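Local coordinates for putative major capsid protein (Cafeteriavirus-dependent mavirus, PDB 6G44) that probably builds the icosahedral shell of the virophage, its double jelly-roll chains associating in threes as capsomers, at residues 49-54 with 264-269; 355-360 with 373-378; 396-401 with 416-421. One frame throughout, in Å; residues are numbered along the deposited sequence.

All three contacts tie a loop or a helix start to another piece of the chain; contacts 1 and 2 are partly buried, contact 3 is buried. Contact 1 lies on the other side of the chain's centre from contact 2, about 44 Å between centres; there a loop leans on strand 258-273 of the larger sheet, with two waters helping. Contacts 2 and 3 are neighbours, about 19 Å between centres, inside the range of the C-terminal family domain, and both touch the third subunit. In contact 2 a leucine and a glutamine hold a helix start against strand 355-363, with waters along one flank. Contact 3 joins a loop to the chain leaving helix 411-417, mainly through direct backbone and asparagine bonds.

Contact 1. Residues 49-54 with 264-269; sequences SDAPNN and FKINML
The loop 49-54 passes alongside strand 258-273 at F264, its backbone closest at N53, whose CA lies 4.9 Å from the CA of F264, and tied there by one hydrogen bond. F264 N gives its hydrogen to N53 O over 3.0 Å, fairly straight at 161° but from above the carbonyl plane. F264 is the main apolar partner. Its CG stands anti to the backbone N (chi1 -176°), which sets the ring beside A51 and P52, and its CB comes 3.4 Å from P52 O. A51 points its methyl at the strand: CB meets F264 CD2 at 4.0 Å and, a little farther off, CG2 of I266. Alanine suits this place, being short enough to let the loop lie close while still covering apolar carbon. P52, with its restricted phi, fits the extended course of the loop and rests on I59. The polar flank is bridged by water. One water donates to A51 O at 2.6 Å and accepts from K265 NZ, whose long chain reaches back beside the loop; a second donates to both N53 OD1 and F264 O. N53 OD1 also accepts from G263 N, so this asparagine grips the strand at G263 and F264. F264 meets F236 ring to ring and packs on V77 and I59. K265 and N267 pair by backbone with strand 74-84, on the strand's other side. The loop, which joins strands 43-45 and 58-66, thus lies along the edge of strand 258-273 where its partner 43-45 has ended, in the larger antiparallel sheet of this double jelly-roll protein.

Contact 2. Residues 355-360 with 373-378; sequences GIIGLE and LEQQQL
L378 makes the tight side of this contact, pointing from the first turn of helix 375-384 at strand 355-363. Its CD1 lies 3.8 Å from G358 N, while CD2 meets L359 CB at 3.9 Å. A branched apolar side chain suits the spot, because each methyl covers a different part of the strand. Q375 adds a polar grip: its chain is extended, CG anti to the backbone N (chi1 -167°), and NE2 donates to I356 O over 2.9 Å, bent to 144° at the hydrogen and from well above the carbonyl plane. A second bond, to S395 O, further fixes that amide, and I357 CG2 lies against NE2 at 3.6 Å. On the looser flank one water links I357 O to Q375 N, another joins I357 O and L373 O, and a third accepts from L359 N and donates to L373 O. E374, just before the helix, is its N-cap: Q377 N donates to E374 OE1, and E374 N to Q377 OE1. A carboxylate suits this position, where the positive end of the helix dipole would probably favour its charge. This reciprocal pair is a capping box, set against a strand with a classic beta bulge at I357 and G358.

Contact 3. Residues 396-401 with 416-421; sequences GALANG and KEAIFG. With SO4 (sulfate ion), chain P.
N400 ND2 is the best-held polar atom, gripped by two hydrogen bonds that use both its hydrogens. ND2 gives one to E417 O at 2.9 Å, in the plane of its own amide, and the other to O1 of the sulfate, also at 2.9 Å; OD1 accepts one bond, from I419 N. Asparagine suits the place because it can donate and accept at once, and its CG takes the crowded position between backbone N and carbonyl carbon (chi1 64°), bringing the amide beside the other segment. The sulfate, probably from the crystallisation liquor, also binds K155 and T403, with T167 and K93 of the third subunit. Farther along, the backbones form a single bridge at L398 and F420: A399 N donates to I419 O at 2.8 Å and G421 N to A397 O at 3.0 Å, both in the carbonyl plane. L398 CD1 sits over one face of the F420 ring, 4.0 Å above its plane, and G396 O lies at the ring edge. Glycine fits at 421, since a CB there would clash with G396 N. The loop between helices 391-394 and 401-405 is thus laced to the chain leaving helix 411-417, toward strand 425-428.

Contact 1. Residues 49-54 with 264-269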
loop_
_atom_site.group_PDB
_atom_site.type_symbol
_atom_site.label_atom_id
_atom_site.label_comp_id
_atom_site.label_asym_id
_atom_site.label_seq_id
_atom_site.Cartn_x
_atom_site.Cartn_y
_atom_site.Cartn_z
ATOM N N SER C 49 -4.818 -16.955 -39.046
ATOM C CA SER C 49 -6.094 -17.566 -39.372
ATOM C C SER C 49 -7.127 -17.293 -38.298
ATOM O O SER C 49 -6.757 -16.899 -37.185
ATOM C CB SER C 49 -5.891 -19.060 -39.556
ATOM O OG SER C 49 -5.442 -19.669 -38.372
ATOM N N ASP C 50 -8.407 -17.491 -38.616
ATOM C CA ASP C 50 -9.474 -17.230 -37.662
ATOM C C ASP C 50 -9.199 -18.031 -36.403
ATOM O O ASP C 50 -8.877 -19.223 -36.458
ATOM C CB ASP C 50 -10.875 -17.589 -38.188
ATOM C CG ASP C 50 -11.328 -16.731 -39.346
ATOM O OD1 ASP C 50 -10.695 -15.699 -39.654
ATOM O OD2 ASP C 50 -12.361 -17.097 -39.960
ATOM N N ALA C 51 -9.357 -17.380 -35.251
ATOM C CA ALA C 51 -9.043 -17.989 -33.981
ATOM C C ALA C 51 -9.892 -19.241 -33.730
ATOM O O ALA C 51 -11.037 -19.270 -34.148
ATOM C CB ALA C 51 -9.308 -16.989 -32.850
ATOM N N PRO C 52 -9.342 -20.215 -33.003
ATOM C CA PRO C 52 -10.162 -21.403 -32.706
ATOM C C PRO C 52 -11.356 -20.984 -31.873
ATOM O O PRO C 52 -11.193 -20.306 -30.849
ATOM C CB PRO C 52 -9.231 -22.317 -31.940
ATOM C CG PRO C 52 -8.111 -21.446 -31.481
ATOM C CD PRO C 52 -7.990 -20.322 -32.433
ATOM N N ASN C 53 -12.550 -21.389 -32.255
ATOM C CA ASN C 53 -13.766 -20.811 -31.706
ATOM C C ASN C 53 -13.959 -21.092 -30.196
ATOM O O ASN C 53 -14.576 -20.291 -29.486
ATOM C CB ASN C 53 -14.997 -21.264 -32.502
ATOM C CG ASN C 53 -16.258 -20.586 -32.066
ATOM O OD1 ASN C 53 -16.353 -19.351 -32.048
ATOM N ND2 ASN C 53 -17.262 -21.388 -31.719
ATOM N N ASN C 54 -13.426 -22.216 -29.722
ATOM C CA ASN C 54 -13.505 -22.569 -28.299
ATOM C C ASN C 54 -12.197 -22.305 -27.542
ATOM O O ASN C 54 -12.019 -22.793 -26.414
ATOM C CB ASN C 54 -13.938 -24.022 -28.106
ATOM C CG ASN C 54 -12.880 -25.004 -28.476
ATOM O OD1 ASN C 54 -11.888 -24.676 -29.124
ATOM N ND2 ASN C 54 -13.084 -26.258 -28.043
ATOM N N PHE C 264 -14.531 -17.258 -29.318
ATOM C CA PHE C 264 -13.152 -16.861 -28.932
ATOM C C PHE C 264 -12.452 -16.043 -30.013
ATOM O O PHE C 264 -12.451 -16.408 -31.192
ATOM C CB PHE C 264 -12.331 -18.071 -28.548
ATOM C CG PHE C 264 -10.957 -17.737 -28.066
ATOM C CD1 PHE C 264 -10.764 -17.414 -26.738
ATOM C CD2 PHE C 264 -9.884 -17.735 -28.912
ATOM C CE1 PHE C 264 -9.488 -17.102 -26.276
ATOM C CE2 PHE C 264 -8.608 -17.423 -28.459
ATOM C CZ PHE C 264 -8.424 -17.081 -27.136
ATOM N N LYS C 265 -11.895 -14.899 -29.595
ATOM C CA LYS C 265 -11.072 -14.058 -30.437
ATOM C C LYS C 265 -9.829 -13.653 -29.653
ATOM O O LYS C 265 -9.870 -13.569 -28.419
ATOM C CB LYS C 265 -11.822 -12.806 -30.851
ATOM C CG LYS C 265 -13.063 -13.076 -31.696
ATOM C CD LYS C 265 -12.697 -13.599 -33.068
ATOM C CE LYS C 265 -13.915 -13.803 -33.970
ATOM N NZ LYS C 265 -13.510 -14.572 -35.197
ATOM N N ILE C 266 -8.738 -13.437 -30.368
ATOM C CA ILE C 266 -7.476 -13.024 -29.771
ATOM C C ILE C 266 -6.722 -12.115 -30.723
ATOM O O ILE C 266 -6.668 -12.378 -31.937
ATOM C CB ILE C 266 -6.637 -14.235 -29.324
ATOM C CG1 ILE C 266 -5.387 -13.799 -28.514
ATOM C CG2 ILE C 266 -6.266 -15.122 -30.505
ATOM C CD1 ILE C 266 -4.609 -14.952 -27.934
ATOM N N ASN C 267 -6.198 -11.010 -30.187
ATOM C CA ASN C 267 -5.315 -10.103 -30.921
ATOM C C ASN C 267 -4.074 -9.831 -30.081
ATOM O O ASN C 267 -4.144 -9.904 -28.856
ATOM C CB ASN C 267 -6.040 -8.788 -31.208
ATOM C CG ASN C 267 -7.215 -8.952 -32.158
ATOM O OD1 ASN C 267 -7.294 -9.922 -32.905
ATOM N ND2 ASN C 267 -8.104 -7.978 -32.172
ATOM N N MET C 268 -2.966 -9.519 -30.739
ATOM C CA MET C 268 -1.735 -9.071 -30.068
ATOM C C MET C 268 -1.652 -7.581 -30.217
ATOM O O MET C 268 -1.726 -7.073 -31.333
ATOM C CB MET C 268 -0.503 -9.746 -30.629
ATOM C CG MET C 268 0.777 -9.284 -29.945
ATOM S SD MET C 268 2.174 -10.383 -30.223
ATOM C CE MET C 268 2.412 -10.162 -31.979
ATOM N N LEU C 269 -1.525 -6.865 -29.092
ATOM C CA LEU C 269 -1.519 -5.418 -29.061
ATOM C C LEU C 269 -0.153 -4.943 -28.631
ATOM O O LEU C 269 0.345 -5.384 -27.573
ATOM C CB LEU C 269 -2.559 -4.885 -28.092
ATOM C CG LEU C 269 -4.020 -4.838 -28.551
ATOM C CD1 LEU C 269 -4.570 -6.154 -29.086
ATOM C CD2 LEU C 269 -4.930 -4.326 -27.462
HETATM O O HOH W 1 -12.826 -17.483 -34.938
HETATM O O HOH W 2 -14.518 -17.260 -32.746
#

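Contact 2. Residues 355-360 with 373-378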
loop_
_atom_site.group_PDB
_atom_site.type_symbol
_atom_site.label_atom_id
_atom_site.label_comp_id
_atom_site.label_asym_id
_atom_site.label_seq_id
_atom_site.Cartn_x
_atom_site.Cartn_y
_atom_site.Cartn_z
ATOM N N GLY C 355 1.467 -28.312 1.863
ATOM C CA GLY C 355 2.153 -27.463 2.857
ATOM C C GLY C 355 3.505 -28.081 3.150
ATOM O O GLY C 355 3.561 -29.178 3.727
ATOM N N ILE C 356 4.592 -27.417 2.773
ATOM C CA ILE C 356 5.924 -27.964 3.003
ATOM C C ILE C 356 6.350 -27.594 4.430
ATOM O O ILE C 356 6.403 -26.421 4.786
ATOM C CB ILE C 356 6.948 -27.467 1.970
ATOM C CG1 ILE C 356 6.509 -27.892 0.562
ATOM C CG2 ILE C 356 8.356 -27.982 2.313
ATOM C CD1 ILE C 356 7.348 -27.333 -0.549
ATOM N N ILE C 357 6.700 -28.612 5.212
ATOM C CA ILE C 357 7.092 -28.447 6.619
ATOM C C ILE C 357 8.573 -28.733 6.849
ATOM O O ILE C 357 9.091 -28.419 7.921
ATOM C CB ILE C 357 6.224 -29.326 7.570
ATOM C CG1 ILE C 357 6.438 -30.814 7.306
ATOM C CG2 ILE C 357 4.742 -28.953 7.445
ATOM C CD1 ILE C 357 5.859 -31.701 8.395
ATOM N N GLY C 358 9.256 -29.296 5.845
ATOM C CA GLY C 358 10.679 -29.559 5.939
ATOM C C GLY C 358 11.317 -29.622 4.574
ATOM O O GLY C 358 10.668 -29.991 3.601
ATOM N N LEU C 359 12.572 -29.194 4.519
ATOM C CA LEU C 359 13.347 -29.188 3.304
ATOM C C LEU C 359 14.766 -29.601 3.623
ATOM O O LEU C 359 15.330 -29.106 4.590
ATOM C CB LEU C 359 13.308 -27.774 2.703
ATOM C CG LEU C 359 13.730 -27.598 1.266
ATOM C CD1 LEU C 359 12.843 -28.385 0.309
ATOM C CD2 LEU C 359 13.698 -26.114 0.927
ATOM N N GLU C 360 15.327 -30.521 2.840
ATOM C CA GLU C 360 16.749 -30.855 2.940
ATOM C C GLU C 360 17.348 -30.863 1.539
ATOM O O GLU C 360 16.806 -31.489 0.637
ATOM C CB GLU C 360 16.953 -32.207 3.638
ATOM C CG GLU C 360 16.424 -32.205 5.070
ATOM C CD GLU C 360 16.785 -33.442 5.884
ATOM O OE1 GLU C 360 16.152 -33.622 6.965
ATOM O OE2 GLU C 360 17.683 -34.210 5.480
ATOM N N LEU C 373 15.608 -26.344 9.742
ATOM C CA LEU C 373 14.524 -25.360 9.558
ATOM C C LEU C 373 13.149 -25.961 9.709
ATOM O O LEU C 373 12.896 -27.062 9.228
ATOM C CB LEU C 373 14.597 -24.737 8.161
ATOM C CG LEU C 373 15.879 -23.964 7.854
ATOM C CD1 LEU C 373 15.724 -23.279 6.498
ATOM C CD2 LEU C 373 16.280 -22.950 8.944
ATOM N N GLU C 374 12.264 -25.228 10.366
ATOM C CA GLU C 374 10.868 -25.609 10.468
ATOM C C GLU C 374 10.058 -24.683 9.541
ATOM O O GLU C 374 10.622 -23.823 8.860
ATOM C CB GLU C 374 10.372 -25.649 11.925
ATOM C CG GLU C 374 11.039 -24.739 12.958
ATOM C CD GLU C 374 10.761 -23.255 12.773
ATOM O OE1 GLU C 374 10.196 -22.855 11.741
ATOM O OE2 GLU C 374 11.121 -22.462 13.680
ATOM N N GLN C 375 8.757 -24.859 9.526
ATOM C CA GLN C 375 7.926 -24.240 8.495
ATOM C C GLN C 375 7.986 -22.715 8.517
ATOM O O GLN C 375 8.059 -22.072 7.446
ATOM C CB GLN C 375 6.480 -24.743 8.583
ATOM C CG GLN C 375 5.656 -24.381 7.370
ATOM C CD GLN C 375 4.305 -25.053 7.381
ATOM O OE1 GLN C 375 3.564 -25.012 8.364
ATOM N NE2 GLN C 375 3.967 -25.648 6.259
ATOM N N GLN C 376 7.971 -22.110 9.693
ATOM C CA GLN C 376 8.059 -20.650 9.810
ATOM C C GLN C 376 9.386 -20.137 9.239
ATOM O O GLN C 376 9.407 -19.138 8.530
ATOM C CB GLN C 376 7.905 -20.200 11.254
ATOM C CG GLN C 376 7.814 -18.684 11.392
ATOM C CD GLN C 376 6.531 -18.090 10.786
ATOM O OE1 GLN C 376 6.561 -17.065 10.087
ATOM N NE2 GLN C 376 5.423 -18.725 11.040
ATOM N N GLN C 377 10.481 -20.851 9.496
ATOM C CA GLN C 377 11.766 -20.449 8.937
ATOM C C GLN C 377 11.788 -20.644 7.442
ATOM O O GLN C 377 12.417 -19.865 6.733
ATOM C CB GLN C 377 12.891 -21.225 9.603
ATOM C CG GLN C 377 13.082 -20.867 11.067
ATOM C CD GLN C 377 13.945 -21.883 11.808
ATOM O OE1 GLN C 377 13.626 -23.067 11.831
ATOM N NE2 GLN C 377 15.061 -21.420 12.398
ATOM N N LEU C 378 11.164 -21.706 6.941
ATOM C CA LEU C 378 11.057 -21.902 5.477
ATOM C C LEU C 378 10.278 -20.748 4.821
ATOM O O LEU C 378 10.619 -20.290 3.724
ATOM C CB LEU C 378 10.429 -23.246 5.156
ATOM C CG LEU C 378 11.302 -24.463 5.534
ATOM C CD1 LEU C 378 10.475 -25.714 5.309
ATOM C CD2 LEU C 378 12.614 -24.510 4.795
HETATM O O HOH W 3 7.925 -27.530 10.400
HETATM O O HOH W 4 11.036 -29.391 9.608
HETATM O O HOH W 5 13.733 -28.616 7.079
#

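Contact 3. Residues 396-401 with 416-421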
loop_
_atom_site.group_PDB
_atom_site.type_symbol
_atom_site.label_atom_id
_atom_site.label_comp_id
_atom_site.label_asym_id
_atom_site.label_seq_id
_atom_site.Cartn_x
_atom_site.Cartn_y
_atom_site.Cartn_z
ATOM N N GLY C 396 -0.269 -24.176 4.293
ATOM C CA GLY C 396 -1.217 -25.269 4.004
ATOM C C GLY C 396 -1.985 -25.735 5.246
ATOM O O GLY C 396 -2.602 -26.775 5.219
ATOM N N ALA C 397 -1.964 -24.945 6.323
ATOM C CA ALA C 397 -2.674 -25.303 7.557
ATOM C C ALA C 397 -4.176 -25.174 7.406
ATOM O O ALA C 397 -4.673 -24.519 6.488
ATOM C CB ALA C 397 -2.162 -24.467 8.725
ATOM N N LEU C 398 -4.905 -25.802 8.335
ATOM C CA LEU C 398 -6.338 -25.632 8.456
ATOM C C LEU C 398 -6.673 -24.182 8.805
ATOM O O LEU C 398 -6.231 -23.668 9.852
ATOM C CB LEU C 398 -6.864 -26.554 9.559
ATOM C CG LEU C 398 -8.361 -26.447 9.853
ATOM C CD1 LEU C 398 -9.218 -26.919 8.685
ATOM C CD2 LEU C 398 -8.694 -27.171 11.156
ATOM N N ALA C 399 -7.365 -23.506 7.893
ATOM C CA ALA C 399 -7.626 -22.068 7.990
ATOM C C ALA C 399 -8.899 -21.683 8.731
ATOM O O ALA C 399 -9.026 -20.531 9.170
ATOM C CB ALA C 399 -7.648 -21.468 6.590
ATOM N N ASN C 400 -9.853 -22.603 8.842
ATOM C CA ASN C 400 -11.159 -22.307 9.447
ATOM C C ASN C 400 -11.475 -23.252 10.603
ATOM O O ASN C 400 -12.501 -23.943 10.620
ATOM C CB ASN C 400 -12.283 -22.309 8.379
ATOM C CG ASN C 400 -12.488 -23.654 7.733
ATOM O OD1 ASN C 400 -11.590 -24.492 7.709
ATOM N ND2 ASN C 400 -13.682 -23.854 7.160
ATOM N N GLY C 401 -10.586 -23.264 11.596
ATOM C CA GLY C 401 -10.663 -24.210 12.696
ATOM C C GLY C 401 -11.923 -24.143 13.529
ATOM O O GLY C 401 -12.374 -25.170 13.990
ATOM N N LYS C 416 -15.701 -31.956 4.604
ATOM C CA LYS C 416 -16.288 -31.200 3.488
ATOM C C LYS C 416 -16.186 -29.683 3.707
ATOM O O LYS C 416 -16.047 -28.930 2.742
ATOM C CB LYS C 416 -17.757 -31.615 3.295
ATOM C CG LYS C 416 -18.482 -30.965 2.125
ATOM C CD LYS C 416 -19.851 -31.609 1.859
ATOM C CE LYS C 416 -20.822 -31.499 3.035
ATOM N NZ LYS C 416 -21.050 -30.097 3.498
ATOM N N GLU C 417 -16.270 -29.254 4.957
ATOM C CA GLU C 417 -16.250 -27.829 5.292
ATOM C C GLU C 417 -14.858 -27.265 5.555
ATOM O O GLU C 417 -14.717 -26.046 5.605
ATOM C CB GLU C 417 -17.160 -27.569 6.482
ATOM C CG GLU C 417 -18.619 -27.893 6.126
ATOM C CD GLU C 417 -19.615 -27.540 7.201
ATOM O OE1 GLU C 417 -19.331 -26.642 8.018
ATOM O OE2 GLU C 417 -20.697 -28.174 7.219
ATOM N N ALA C 418 -13.854 -28.121 5.702
ATOM C CA ALA C 418 -12.507 -27.649 6.043
ATOM C C ALA C 418 -11.896 -26.905 4.858
ATOM O O ALA C 418 -12.046 -27.304 3.684
ATOM C CB ALA C 418 -11.620 -28.813 6.420
ATOM N N ILE C 419 -11.192 -25.828 5.190
ATOM C CA ILE C 419 -10.443 -25.016 4.237
ATOM C C ILE C 419 -8.991 -24.974 4.668
ATOM O O ILE C 419 -8.713 -24.792 5.856
ATOM C CB ILE C 419 -11.016 -23.595 4.175
ATOM C CG1 ILE C 419 -12.451 -23.645 3.649
ATOM C CG2 ILE C 419 -10.174 -22.704 3.244
ATOM C CD1 ILE C 419 -13.210 -22.369 3.760
ATOM N N PHE C 420 -8.095 -25.101 3.697
ATOM C CA PHE C 420 -6.640 -25.111 3.916
ATOM C C PHE C 420 -5.941 -24.011 3.166
ATOM O O PHE C 420 -6.427 -23.523 2.130
ATOM C CB PHE C 420 -6.029 -26.468 3.551
ATOM C CG PHE C 420 -6.560 -27.584 4.397
ATOM C CD1 PHE C 420 -7.729 -28.254 4.044
ATOM C CD2 PHE C 420 -5.902 -27.955 5.553
ATOM C CE1 PHE C 420 -8.239 -29.247 4.858
ATOM C CE2 PHE C 420 -6.412 -28.951 6.372
ATOM C CZ PHE C 420 -7.574 -29.598 6.020
ATOM N N GLY C 421 -4.780 -23.619 3.674
ATOM C CA GLY C 421 -3.920 -22.748 2.886
ATOM C C GLY C 421 -3.605 -23.367 1.541
ATOM O O GLY C 421 -3.518 -24.602 1.404
HETATM S S SO4 P . -15.184 -20.148 7.070
HETATM O O1 SO4 P . -15.424 -21.569 6.758
HETATM O O2 SO4 P . -14.971 -19.966 8.532
HETATM O O3 SO4 P . -14.010 -19.611 6.329
HETATM O O4 SO4 P . -16.404 -19.425 6.596
#